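Local coordinates for protein bifunctional endomannanase/endoglucanase (Caldanaerobius polysaccharolyticus, PDB 3W0K) that probably hydrolyses beta-linked glucans and mannans as an endo-acting glycoside hydrolase of family 5, built on a beta/alpha barrel, at residues G145-R148 / E149-A152. Sequence-based numbering, arbitrary orientation.
Sequences GLTR and ENHA
The chain passes from an extended T147 into helix 148-165, where T147 and N150 form a capping box; the helix follows strand 130-133 of the beta/alpha barrel. The backbone is helical from R148 onward, and the first i to i+4 bond runs from H151 N to T147 O (3.1 Å). The next joins A152 N to R148 O (3.0 Å). T147 is the N-cap: its OG1 lies between its own backbone N and carbonyl carbon (chi1 63°) and accepts from N150 N at 2.9 Å, nearly straight at 172°. The reciprocal bond, T147 N to N150 OD1 (2.9 Å), reaches the amide oxygen from above its carbonyl plane, off the lone pairs. At the other end of the same amide, N150 ND2 donates to G145 O (3.0 Å), which lies close to the amide plane; bonds at both ends therefore fix the flip and rotation of the group. The L146 side chain runs alongside H151, with CG 4.1 Å from H151 CB. The CA-CB bond of R148 leads away from 149-152, and the extended chain carries NH1 to a salt bridge with E185 and a hydrogen bond to A182 O. A water joins R148 O to the H151 ring, lying in the ring plane at the edge, 2.8 Å from H151 ND1.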
ATOM      1  N   GLY A 145     -10.045 -18.152  -7.861  1.00 11.89           N
ATOM      2  CA  GLY A 145      -9.429 -18.710  -9.054  1.00 11.80           C
ATOM      3  C   GLY A 145      -8.031 -18.224  -9.396  1.00 12.00           C
ATOM      4  O   GLY A 145      -7.510 -18.566 -10.453  1.00 13.05           O
ATOM      5  N   LEU A 146      -7.406 -17.450  -8.511  1.00 11.18           N
ATOM      6  CA  LEU A 146      -6.062 -16.951  -8.788  1.00 10.12           C
ATOM      7  C   LEU A 146      -5.003 -18.042  -8.724  1.00 10.08           C
ATOM      8  O   LEU A 146      -5.036 -18.913  -7.851  1.00 10.05           O
ATOM      9  CB  LEU A 146      -5.680 -15.819  -7.818  1.00  9.65           C
ATOM     10  CG  LEU A 146      -4.316 -15.134  -8.035  1.00  8.89           C
ATOM     11  CD1 LEU A 146      -4.354 -13.684  -7.575  1.00 10.21           C
ATOM     12  CD2 LEU A 146      -3.189 -15.877  -7.313  1.00 10.83           C
ATOM     13  N   THR A 147      -4.090 -18.003  -9.688  1.00  9.69           N
ATOM     14  CA  THR A 147      -2.955 -18.919  -9.748  1.00  9.96           C
ATOM     15  C   THR A 147      -1.772 -18.014 -10.063  1.00 10.75           C
ATOM     16  O   THR A 147      -1.958 -16.887 -10.530  1.00 11.52           O
ATOM     17  CB  THR A 147      -3.081 -19.970 -10.883  1.00 10.04           C
ATOM     18  OG1 THR A 147      -3.096 -19.315 -12.158  1.00 11.89           O
ATOM     19  CG2 THR A 147      -4.344 -20.799 -10.723  1.00 11.56           C
ATOM     20  N   ARG A 148      -0.558 -18.469  -9.782  1.00 10.62           N
ATOM     21  CA  ARG A 148       0.607 -17.648 -10.095  1.00 11.11           C
ATOM     22  C   ARG A 148       0.645 -17.368 -11.594  1.00 11.77           C
ATOM     23  O   ARG A 148       1.013 -16.274 -12.022  1.00 12.15           O
ATOM     24  CB  ARG A 148       1.903 -18.334  -9.662  1.00 10.99           C
ATOM     25  CG  ARG A 148       2.163 -18.312  -8.167  1.00 12.27           C
ATOM     26  CD  ARG A 148       3.556 -18.832  -7.879  1.00 13.59           C
ATOM     27  NE  ARG A 148       3.832 -18.965  -6.451  1.00 13.69           N
ATOM     28  CZ  ARG A 148       4.326 -18.001  -5.679  1.00 13.14           C
ATOM     29  NH1 ARG A 148       4.599 -16.802  -6.182  1.00 13.69           N
ATOM     30  NH2 ARG A 148       4.590 -18.255  -4.405  1.00 15.10           N
ATOM     31  N   GLU A 149       0.213 -18.350 -12.384  1.00 12.90           N
ATOM     32  CA  GLU A 149       0.198 -18.228 -13.836  1.00 14.15           C
ATOM     33  C   GLU A 149      -0.784 -17.180 -14.364  1.00 12.36           C
ATOM     34  O   GLU A 149      -0.399 -16.330 -15.168  1.00 12.16           O
ATOM     35  CB  GLU A 149      -0.093 -19.587 -14.480  1.00 17.64           C
ATOM     36  CG  GLU A 149       0.001 -19.590 -16.001  1.00 24.66           C
ATOM     37  CD  GLU A 149      -0.211 -20.969 -16.601  1.00 29.85           C
ATOM     38  OE1 GLU A 149       0.332 -21.954 -16.054  1.00 34.03           O
ATOM     39  OE2 GLU A 149      -0.918 -21.068 -17.628  1.00 33.95           O
ATOM     40  N   ASN A 150      -2.045 -17.225 -13.929  1.00 11.51           N
ATOM     41  CA  ASN A 150      -2.989 -16.236 -14.439  1.00 10.57           C
ATOM     42  C   ASN A 150      -2.761 -14.829 -13.893  1.00 10.61           C
ATOM     43  O   ASN A 150      -3.008 -13.845 -14.591  1.00 11.29           O
ATOM     44  CB  ASN A 150      -4.466 -16.696 -14.380  1.00 10.01           C
ATOM     45  CG  ASN A 150      -4.978 -16.962 -12.971  1.00 11.90           C
ATOM     46  OD1 ASN A 150      -4.591 -16.310 -12.005  1.00 10.12           O
ATOM     47  ND2 ASN A 150      -5.922 -17.896 -12.869  1.00 12.88           N
ATOM     48  N   HIS A 151      -2.223 -14.736 -12.680  1.00  9.20           N
ATOM     49  CA  HIS A 151      -1.913 -13.435 -12.096  1.00  9.28           C
ATOM     50  C   HIS A 151      -0.761 -12.840 -12.906  1.00  8.95           C
ATOM     51  O   HIS A 151      -0.824 -11.684 -13.327  1.00  8.88           O
ATOM     52  CB  HIS A 151      -1.496 -13.577 -10.626  1.00  8.81           C
ATOM     53  CG  HIS A 151      -0.872 -12.340 -10.053  1.00  9.30           C
ATOM     54  ND1 HIS A 151       0.492 -12.191  -9.920  1.00  9.85           N
ATOM     55  CD2 HIS A 151      -1.423 -11.192  -9.589  1.00 10.42           C
ATOM     56  CE1 HIS A 151       0.755 -11.005  -9.399  1.00 10.71           C
ATOM     57  NE2 HIS A 151      -0.389 -10.379  -9.188  1.00 10.98           N
ATOM     58  N   ALA A 152       0.280 -13.639 -13.141  1.00  9.49           N
ATOM     59  CA  ALA A 152       1.431 -13.174 -13.910  1.00  9.07           C
ATOM     60  C   ALA A 152       1.023 -12.740 -15.317  1.00  9.86           C
ATOM     61  O   ALA A 152       1.459 -11.698 -15.800  1.00 10.08           O
ATOM     62  CB  ALA A 152       2.504 -14.265 -13.977  1.00  8.59           C
TER
HETATM   63  O   HOH W   1       2.252 -14.384 -10.352  1.00 11.93           O